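Nucleoside diphosphate kinase family protein (Babesia bovis, PDB 3JS9) probably acts as a nucleoside diphosphate kinase, moving the terminal phosphate of a nucleoside triphosphate to a nucleoside diphosphate with magnesium as cofactor. Local coordinates at residues M9-K17 against A131-F139; N94-V102 against I109-N120. All blocks are in the same frame, centred on the assembly; numbering follows the deposited sequence.

From the N terminus, the chain begins with strand 10-16, an inner strand of the antiparallel sheet. Contact 1 brings helix 128-138 back against this strand and closes a loop of more than a hundred residues. Contact 2 lies within that loop and closes a far shorter one, with six residues between its segments. It joins the end of helix 88-96 and the turn after it to helix 109-113 and the loop that leads to strand 122-124. The two contacts do not cross. Their centres are about 19 Å apart, yet they meet where Lys17 NZ lies 2.6 Å from Asn120 OD1. Both residues are predicted to bind ATP, and Lys17 also touches His123, the predicted phosphohistidine.

Contact 1: M9-K17 against A131-F139; sequences MERTYIMVK and AARECALWF. With SO4 (sulfate ion), chain G.
Tyr13 and Trp138 form the tight part of this contact. The Tyr13 ring lies in an offset stack on the five-membered ring of Trp138, with the planes 9° apart and the centroids separated by 4.1 Å. Tyr13 CG is anti to the backbone N (chi1 175°), which turns the ring toward Trp138, with OH over the indole face. Met15 SD sits above the same face, 4.0 Å from the centroid of the Trp138 six-membered ring, as a Met-aromatic contact. Phe139 CE1 meets the edge of the Tyr13 ring at CE1, 3.9 Å away. The helical segment 131-138 runs at 62° to strand 10-16 and packs on one face of the sheet, in the ferredoxin-like alpha+beta fold of the NDK family. Glu134 lays its CB against Tyr13 CB at 3.6 Å. Its OE1 is hydrogen-bonded to Ser125 OG and His123 NE2, so it probably orients the predicted phosphohistidine. Toward the start of the strand the packing thins. Ala131 CB rests on Arg11 O at 3.5 Å. The exposed Arg11 side chain leads away to a salt bridge with Glu84. At the other end Lys17 NZ approaches a sulfate ion, probably from the crystallisation liquor, at a doubtfully short distance.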
loop_
_atom_site.group_PDB
_atom_site.type_symbol
_atom_site.label_atom_id
_atom_site.label_comp_id
_atom_site.label_asym_id
_atom_site.label_seq_id
_atom_site.Cartn_x
_atom_site.Cartn_y
_atom_site.Cartn_z
ATOM N N MET A 9 -24.711 -18.258 -4.175
ATOM C CA MET A 9 -24.905 -16.907 -3.570
ATOM C C MET A 9 -25.088 -16.958 -2.051
ATOM O O MET A 9 -26.093 -17.461 -1.559
ATOM C CB MET A 9 -26.051 -16.140 -4.215
ATOM C CG MET A 9 -26.194 -14.678 -3.654
ATOM S SD MET A 9 -24.988 -13.436 -4.297
ATOM C CE MET A 9 -25.258 -13.582 -6.066
ATOM N N GLU A 10 -24.113 -16.432 -1.315
ATOM C CA GLU A 10 -23.994 -16.740 0.094
ATOM C C GLU A 10 -23.737 -15.478 0.885
ATOM O O GLU A 10 -23.417 -14.431 0.325
ATOM C CB GLU A 10 -22.833 -17.739 0.322
ATOM C CG GLU A 10 -23.054 -19.163 -0.194
ATOM C CD GLU A 10 -21.782 -20.033 -0.217
ATOM O OE1 GLU A 10 -20.701 -19.639 0.290
ATOM O OE2 GLU A 10 -21.861 -21.144 -0.766
ATOM N N ARG A 11 -23.863 -15.583 2.199
ATOM C CA ARG A 11 -23.403 -14.545 3.092
ATOM C C ARG A 11 -22.555 -15.208 4.148
ATOM O O ARG A 11 -22.938 -16.277 4.658
ATOM C CB ARG A 11 -24.576 -13.872 3.774
ATOM C CG ARG A 11 -25.294 -12.935 2.870
ATOM C CD ARG A 11 -26.607 -12.444 3.458
ATOM N NE ARG A 11 -27.187 -11.456 2.558
ATOM C CZ ARG A 11 -28.229 -10.682 2.841
ATOM N NH1 ARG A 11 -28.825 -10.755 4.037
ATOM N NH2 ARG A 11 -28.653 -9.815 1.927
ATOM N N THR A 12 -21.442 -14.566 4.516
ATOM C CA THR A 12 -20.565 -15.108 5.522
ATOM C C THR A 12 -20.314 -14.119 6.660
ATOM O O THR A 12 -20.332 -12.890 6.471
ATOM C CB THR A 12 -19.236 -15.601 4.908
ATOM O OG1 THR A 12 -18.530 -16.355 5.898
ATOM C CG2 THR A 12 -18.343 -14.439 4.409
ATOM N N TYR A 13 -20.092 -14.646 7.855
ATOM C CA TYR A 13 -19.861 -13.777 8.975
ATOM C C TYR A 13 -18.353 -13.672 9.177
ATOM O O TYR A 13 -17.653 -14.695 9.273
ATOM C CB TYR A 13 -20.578 -14.297 10.211
ATOM C CG TYR A 13 -20.252 -13.481 11.427
ATOM C CD1 TYR A 13 -20.694 -12.168 11.533
ATOM C CD2 TYR A 13 -19.447 -14.003 12.459
ATOM C CE1 TYR A 13 -20.355 -11.378 12.636
ATOM C CE2 TYR A 13 -19.110 -13.225 13.568
ATOM C CZ TYR A 13 -19.572 -11.913 13.648
ATOM O OH TYR A 13 -19.245 -11.123 14.734
ATOM N N ILE A 14 -17.848 -12.441 9.203
ATOM C CA ILE A 14 -16.413 -12.203 9.372
ATOM C C ILE A 14 -16.240 -11.298 10.620
ATOM O O ILE A 14 -16.919 -10.271 10.744
ATOM C CB ILE A 14 -15.764 -11.521 8.077
ATOM C CG1 ILE A 14 -16.061 -12.283 6.764
ATOM C CG2 ILE A 14 -14.249 -11.181 8.265
ATOM C CD1 ILE A 14 -15.368 -13.676 6.530
ATOM N N MET A 15 -15.310 -11.651 11.510
ATOM C CA MET A 15 -15.173 -10.908 12.745
ATOM C C MET A 15 -13.715 -10.601 13.123
ATOM O O MET A 15 -12.887 -11.506 13.345
ATOM C CB MET A 15 -15.895 -11.635 13.887
ATOM C CG MET A 15 -15.822 -10.887 15.223
ATOM S SD MET A 15 -16.709 -11.646 16.627
ATOM C CE MET A 15 -15.998 -13.320 16.594
ATOM N N VAL A 16 -13.388 -9.325 13.185
ATOM C CA VAL A 16 -12.085 -8.946 13.692
ATOM C C VAL A 16 -12.153 -9.155 15.202
ATOM O O VAL A 16 -13.019 -8.565 15.871
ATOM C CB VAL A 16 -11.745 -7.478 13.396
ATOM C CG1 VAL A 16 -10.323 -7.156 13.882
ATOM C CG2 VAL A 16 -11.901 -7.222 11.929
ATOM N N LYS A 17 -11.234 -9.965 15.730
ATOM C CA LYS A 17 -11.264 -10.342 17.130
ATOM C C LYS A 17 -10.442 -9.333 17.919
ATOM O O LYS A 17 -9.776 -8.475 17.321
ATOM C CB LYS A 17 -10.677 -11.728 17.304
ATOM C CG LYS A 17 -11.414 -12.871 16.625
ATOM C CD LYS A 17 -10.574 -14.100 16.877
ATOM C CE LYS A 17 -10.961 -15.277 16.055
ATOM N NZ LYS A 17 -9.992 -16.354 16.470
ATOM N N ALA A 131 -22.378 -20.240 8.935
ATOM C CA ALA A 131 -22.649 -18.896 8.425
ATOM C C ALA A 131 -24.077 -18.480 8.741
ATOM O O ALA A 131 -24.322 -17.326 9.137
ATOM C CB ALA A 131 -22.408 -18.833 6.926
ATOM N N ALA A 132 -25.016 -19.419 8.566
ATOM C CA ALA A 132 -26.434 -19.126 8.757
ATOM C C ALA A 132 -26.695 -18.743 10.222
ATOM O O ALA A 132 -27.452 -17.812 10.506
ATOM C CB ALA A 132 -27.300 -20.299 8.321
ATOM N N ARG A 133 -26.040 -19.448 11.137
ATOM C CA ARG A 133 -26.202 -19.186 12.554
ATOM C C ARG A 133 -25.554 -17.860 12.890
ATOM O O ARG A 133 -26.164 -16.989 13.518
ATOM C CB ARG A 133 -25.596 -20.332 13.412
ATOM C CG ARG A 133 -25.680 -20.073 14.934
ATOM C CD ARG A 133 -25.201 -21.231 15.839
ATOM N NE ARG A 133 -23.778 -21.491 15.656
ATOM C CZ ARG A 133 -23.309 -22.492 14.908
ATOM N NH1 ARG A 133 -24.161 -23.345 14.314
ATOM N NH2 ARG A 133 -21.993 -22.648 14.759
ATOM N N GLU A 134 -24.308 -17.714 12.452
ATOM C CA GLU A 134 -23.487 -16.586 12.869
ATOM C C GLU A 134 -24.081 -15.245 12.407
ATOM O O GLU A 134 -24.118 -14.279 13.194
ATOM C CB GLU A 134 -22.037 -16.760 12.405
ATOM C CG GLU A 134 -21.217 -17.723 13.242
ATOM C CD GLU A 134 -19.977 -18.259 12.499
ATOM O OE1 GLU A 134 -19.491 -17.649 11.524
ATOM O OE2 GLU A 134 -19.484 -19.320 12.893
ATOM N N CYS A 135 -24.568 -15.208 11.163
ATOM C CA CYS A 135 -25.154 -13.966 10.598
ATOM C C CYS A 135 -26.383 -13.494 11.364
ATOM O O CYS A 135 -26.517 -12.283 11.661
ATOM C CB CYS A 135 -25.481 -14.105 9.100
ATOM S SG CYS A 135 -24.003 -14.172 8.043
ATOM N N ALA A 136 -27.260 -14.448 11.700
ATOM C CA ALA A 136 -28.456 -14.160 12.505
ATOM C C ALA A 136 -28.125 -13.909 13.976
ATOM O O ALA A 136 -28.804 -13.116 14.641
ATOM C CB ALA A 136 -29.483 -15.257 12.372
ATOM N N LEU A 137 -27.098 -14.590 14.480
ATOM C CA LEU A 137 -26.677 -14.428 15.871
ATOM C C LEU A 137 -26.020 -13.071 16.194
ATOM O O LEU A 137 -26.292 -12.486 17.228
ATOM C CB LEU A 137 -25.731 -15.562 16.267
ATOM C CG LEU A 137 -25.012 -15.462 17.620
ATOM C CD1 LEU A 137 -26.005 -15.571 18.778
ATOM C CD2 LEU A 137 -23.952 -16.527 17.744
ATOM N N TRP A 138 -25.148 -12.571 15.321
ATOM C CA TRP A 138 -24.387 -11.347 15.641
ATOM C C TRP A 138 -25.087 -10.033 15.214
ATOM O O TRP A 138 -24.794 -8.942 15.727
ATOM C CB TRP A 138 -22.979 -11.447 15.051
ATOM C CG TRP A 138 -22.124 -12.467 15.735
ATOM C CD1 TRP A 138 -21.990 -13.801 15.410
ATOM C CD2 TRP A 138 -21.293 -12.249 16.892
ATOM N NE1 TRP A 138 -21.096 -14.403 16.274
ATOM C CE2 TRP A 138 -20.659 -13.473 17.188
ATOM C CE3 TRP A 138 -20.983 -11.122 17.666
ATOM C CZ2 TRP A 138 -19.748 -13.603 18.235
ATOM C CZ3 TRP A 138 -20.068 -11.242 18.699
ATOM C CH2 TRP A 138 -19.471 -12.482 18.989
ATOM N N PHE A 139 -26.023 -10.156 14.287
ATOM C CA PHE A 139 -26.698 -8.997 13.717
ATOM C C PHE A 139 -28.209 -9.167 13.768
ATOM O O PHE A 139 -28.735 -10.207 13.354
ATOM C CB PHE A 139 -26.275 -8.839 12.255
ATOM C CG PHE A 139 -24.924 -8.179 12.068
ATOM C CD1 PHE A 139 -23.800 -8.932 11.729
ATOM C CD2 PHE A 139 -24.781 -6.792 12.186
ATOM C CE1 PHE A 139 -22.573 -8.308 11.541
ATOM C CE2 PHE A 139 -23.551 -6.178 11.975
ATOM C CZ PHE A 139 -22.457 -6.930 11.662
HETATM S S SO4 G . -12.458 -18.786 15.389
HETATM O O1 SO4 G . -12.564 -18.928 13.929
HETATM O O2 SO4 G . -12.723 -20.076 15.984
HETATM O O3 SO4 G . -13.365 -17.822 16.036
HETATM O O4 SO4 G . -11.094 -18.384 15.618
#

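Contact 2: N94-V102 against I109-N120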
loop_
_atom_site.group_PDB
_atom_site.type_symbol
_atom_site.label_atom_id
_atom_site.label_comp_id
_atom_site.label_asym_id
_atom_site.label_seq_id
_atom_site.Cartn_x
_atom_site.Cartn_y
_atom_site.Cartn_z
ATOM N N ASN A 94 -10.528 -18.309 2.275
ATOM C CA ASN A 94 -9.337 -17.999 1.471
ATOM C C ASN A 94 -8.605 -16.709 1.845
ATOM O O ASN A 94 -7.374 -16.631 1.732
ATOM C CB ASN A 94 -9.699 -17.907 -0.006
ATOM C CG ASN A 94 -10.110 -19.244 -0.582
ATOM O OD1 ASN A 94 -9.929 -20.294 0.059
ATOM N ND2 ASN A 94 -10.657 -19.221 -1.804
ATOM N N LEU A 95 -9.348 -15.684 2.248
ATOM C CA LEU A 95 -8.722 -14.418 2.492
ATOM C C LEU A 95 -8.036 -14.433 3.850
ATOM O O LEU A 95 -6.966 -13.824 4.043
ATOM C CB LEU A 95 -9.743 -13.272 2.405
ATOM C CG LEU A 95 -10.444 -12.898 1.098
ATOM C CD1 LEU A 95 -11.120 -11.492 1.241
ATOM C CD2 LEU A 95 -9.507 -12.971 -0.153
ATOM N N VAL A 96 -8.654 -15.153 4.777
ATOM C CA VAL A 96 -8.212 -15.231 6.160
ATOM C C VAL A 96 -7.023 -16.202 6.325
ATOM O O VAL A 96 -6.061 -15.909 7.042
ATOM C CB VAL A 96 -9.436 -15.616 7.046
ATOM C CG1 VAL A 96 -9.032 -16.286 8.349
ATOM C CG2 VAL A 96 -10.358 -14.399 7.268
ATOM N N GLY A 97 -7.092 -17.351 5.655
ATOM C CA GLY A 97 -6.035 -18.370 5.737
ATOM C C GLY A 97 -6.376 -19.547 6.629
ATOM O O GLY A 97 -7.518 -19.705 7.027
ATOM N N LEU A 98 -5.383 -20.373 6.954
ATOM C CA LEU A 98 -5.639 -21.538 7.798
ATOM C C LEU A 98 -5.669 -21.143 9.267
ATOM O O LEU A 98 -5.095 -20.123 9.649
ATOM C CB LEU A 98 -4.622 -22.665 7.529
ATOM C CG LEU A 98 -4.602 -23.210 6.091
ATOM C CD1 LEU A 98 -3.511 -24.265 5.923
ATOM C CD2 LEU A 98 -5.945 -23.765 5.587
ATOM N N THR A 99 -6.349 -21.950 10.076
ATOM C CA THR A 99 -6.413 -21.743 11.516
ATOM C C THR A 99 -5.080 -21.348 12.157
ATOM O O THR A 99 -5.027 -20.391 12.917
ATOM C CB THR A 99 -6.930 -23.015 12.251
ATOM O OG1 THR A 99 -8.095 -23.508 11.577
ATOM C CG2 THR A 99 -7.294 -22.687 13.712
ATOM N N SER A 100 -4.019 -22.093 11.882
ATOM C CA SER A 100 -2.723 -21.713 12.391
ATOM C C SER A 100 -1.962 -20.721 11.479
ATOM O O SER A 100 -1.672 -21.024 10.334
ATOM C CB SER A 100 -1.888 -22.959 12.644
ATOM O OG SER A 100 -0.625 -22.559 13.163
ATOM N N PRO A 101 -1.667 -19.518 11.973
ATOM C CA PRO A 101 -0.983 -18.577 11.084
ATOM C C PRO A 101 0.335 -19.127 10.513
ATOM O O PRO A 101 0.635 -18.879 9.342
ATOM C CB PRO A 101 -0.716 -17.352 11.989
ATOM C CG PRO A 101 -1.776 -17.405 13.015
ATOM C CD PRO A 101 -2.007 -18.901 13.270
ATOM N N VAL A 102 1.079 -19.897 11.307
ATOM C CA VAL A 102 2.319 -20.521 10.848
ATOM C C VAL A 102 2.107 -21.413 9.604
ATOM O O VAL A 102 3.027 -21.609 8.840
ATOM C CB VAL A 102 3.122 -21.243 12.004
ATOM C CG1 VAL A 102 2.562 -22.631 12.352
ATOM C CG2 VAL A 102 4.572 -21.392 11.626
ATOM N N ILE A 109 -4.661 -12.933 5.550
ATOM C CA ILE A 109 -4.596 -12.085 6.737
ATOM C C ILE A 109 -3.720 -12.744 7.804
ATOM O O ILE A 109 -2.816 -12.120 8.361
ATOM C CB ILE A 109 -6.005 -11.782 7.269
ATOM C CG1 ILE A 109 -6.807 -11.030 6.192
ATOM C CG2 ILE A 109 -5.920 -11.029 8.647
ATOM C CD1 ILE A 109 -8.331 -10.963 6.442
ATOM N N ARG A 110 -3.998 -14.016 8.080
ATOM C CA ARG A 110 -3.215 -14.742 9.072
ATOM C C ARG A 110 -1.785 -14.909 8.567
ATOM O O ARG A 110 -0.830 -14.723 9.352
ATOM C CB ARG A 110 -3.883 -16.050 9.472
ATOM C CG ARG A 110 -5.259 -15.817 10.144
ATOM C CD ARG A 110 -5.780 -17.072 10.800
ATOM N NE ARG A 110 -7.096 -16.880 11.391
ATOM C CZ ARG A 110 -8.164 -17.652 11.152
ATOM N NH1 ARG A 110 -9.321 -17.381 11.752
ATOM N NH2 ARG A 110 -8.084 -18.707 10.327
ATOM N N GLY A 111 -1.626 -15.152 7.255
ATOM C CA GLY A 111 -0.288 -15.330 6.702
ATOM C C GLY A 111 0.522 -14.050 6.874
ATOM O O GLY A 111 1.706 -14.099 7.196
ATOM N N ASP A 112 -0.124 -12.896 6.688
ATOM C CA ASP A 112 0.593 -11.639 6.666
ATOM C C ASP A 112 0.766 -11.046 8.049
ATOM O O ASP A 112 1.717 -10.263 8.258
ATOM C CB ASP A 112 -0.101 -10.635 5.742
ATOM C CG ASP A 112 0.010 -11.025 4.257
ATOM O OD1 ASP A 112 0.886 -11.887 3.899
ATOM O OD2 ASP A 112 -0.779 -10.446 3.447
ATOM N N PHE A 113 -0.110 -11.418 8.991
ATOM C CA PHE A 113 -0.133 -10.709 10.273
ATOM C C PHE A 113 -0.064 -11.543 11.564
ATOM O O PHE A 113 0.127 -10.983 12.639
ATOM C CB PHE A 113 -1.359 -9.802 10.372
ATOM C CG PHE A 113 -1.461 -8.785 9.274
ATOM C CD1 PHE A 113 -0.512 -7.757 9.166
ATOM C CD2 PHE A 113 -2.535 -8.820 8.388
ATOM C CE1 PHE A 113 -0.604 -6.806 8.138
ATOM C CE2 PHE A 113 -2.645 -7.881 7.353
ATOM C CZ PHE A 113 -1.667 -6.863 7.223
ATOM N N GLY A 114 -0.266 -12.851 11.473
ATOM C CA GLY A 114 -0.433 -13.640 12.669
ATOM C C GLY A 114 0.761 -14.521 12.952
ATOM O O GLY A 114 1.575 -14.820 12.058
ATOM N N VAL A 115 0.876 -14.952 14.212
ATOM C CA VAL A 115 1.986 -15.826 14.617
ATOM C C VAL A 115 1.507 -17.149 15.241
ATOM O O VAL A 115 1.975 -18.203 14.860
ATOM C CB VAL A 115 2.921 -15.040 15.544
ATOM C CG1 VAL A 115 4.133 -15.892 16.009
ATOM C CG2 VAL A 115 3.319 -13.725 14.832
ATOM N N VAL A 116 0.561 -17.079 16.176
ATOM C CA VAL A 116 0.086 -18.260 16.928
ATOM C C VAL A 116 -1.431 -18.342 16.790
ATOM O O VAL A 116 -2.097 -17.302 16.621
ATOM C CB VAL A 116 0.502 -18.220 18.453
ATOM C CG1 VAL A 116 2.038 -18.149 18.624
ATOM C CG2 VAL A 116 -0.149 -17.046 19.202
ATOM N N LYS A 117 -1.993 -19.552 16.858
ATOM C CA LYS A 117 -3.452 -19.675 16.677
ATOM C C LYS A 117 -4.322 -18.984 17.740
ATOM O O LYS A 117 -5.410 -18.508 17.423
ATOM C CB LYS A 117 -3.920 -21.107 16.368
ATOM C CG LYS A 117 -3.731 -22.110 17.435
ATOM C CD LYS A 117 -4.130 -23.493 16.888
ATOM C CE LYS A 117 -5.650 -23.586 16.571
ATOM N NZ LYS A 117 -6.516 -23.991 17.741
ATOM N N ASN A 118 -3.833 -18.874 18.972
ATOM C CA ASN A 118 -4.601 -18.174 20.008
ATOM C C ASN A 118 -4.886 -16.724 19.628
ATOM O O ASN A 118 -5.813 -16.103 20.184
ATOM C CB ASN A 118 -3.845 -18.184 21.335
ATOM C CG ASN A 118 -4.193 -19.380 22.202
ATOM O OD1 ASN A 118 -4.911 -20.305 21.778
ATOM N ND2 ASN A 118 -3.694 -19.355 23.451
ATOM N N PHE A 119 -4.056 -16.181 18.719
ATOM C CA PHE A 119 -4.105 -14.764 18.345
ATOM C C PHE A 119 -4.117 -14.631 16.836
ATOM O O PHE A 119 -3.230 -14.026 16.234
ATOM C CB PHE A 119 -2.935 -13.999 18.970
ATOM C CG PHE A 119 -2.984 -13.942 20.464
ATOM C CD1 PHE A 119 -4.030 -13.290 21.124
ATOM C CD2 PHE A 119 -1.982 -14.544 21.239
ATOM C CE1 PHE A 119 -4.074 -13.216 22.542
ATOM C CE2 PHE A 119 -2.010 -14.476 22.651
ATOM C CZ PHE A 119 -3.048 -13.810 23.298
ATOM N N ASN A 120 -5.151 -15.199 16.225
ATOM C CA ASN A 120 -5.192 -15.289 14.786
ATOM C C ASN A 120 -6.113 -14.269 14.136
ATOM O O ASN A 120 -6.688 -14.507 13.046
ATOM C CB ASN A 120 -5.466 -16.723 14.353
ATOM C CG ASN A 120 -6.834 -17.225 14.771
ATOM O OD1 ASN A 120 -7.556 -16.587 15.569
ATOM N ND2 ASN A 120 -7.206 -18.385 14.225
HETATM O O HOH W 1 0.697 -20.365 14.374
#
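Ile109 N gives the shortest direct bond across this contact, 2.9 Å to Leu95 O, with an N-H...O angle of 160°. Arg110 N follows with a bond of 3.0 Å to Val96 O. The two tie the end of helix 88-96 to the start of helix 109-113. The Arg110 guanidinium is gripped from several sides. Its NE bonds to Asn120 O at 2.9 Å, in the guanidinium plane and on a lone pair of the carbonyl. NH2 makes a weak bond to Leu98 O, and NH1 bonds to Val122 O. Val96 CG1 lies over the centre of one face, 3.2 Å from Arg110 CZ. Asn120 ND2 stands above the opposite face. These contacts probably fix the rotation of the group. Arg110 is predicted to bind ATP. Asn120 ND2 also donates to Thr99 O at 3.2 Å, while its OD1 has a partner in Lys17. Pro101, in the Kpn loop of the NDK family, wedges in with CB 3.3 Å from Gly114 C. One water joins Ser100 OG, Val102 N and Val115 O. Lys36 of a second subunit bonds to Gly111 O and Gly114 O. Val96 and Ile109 pack on Val122 of strand 122-124, and Leu95 rests on Phe33 of helix 26-36.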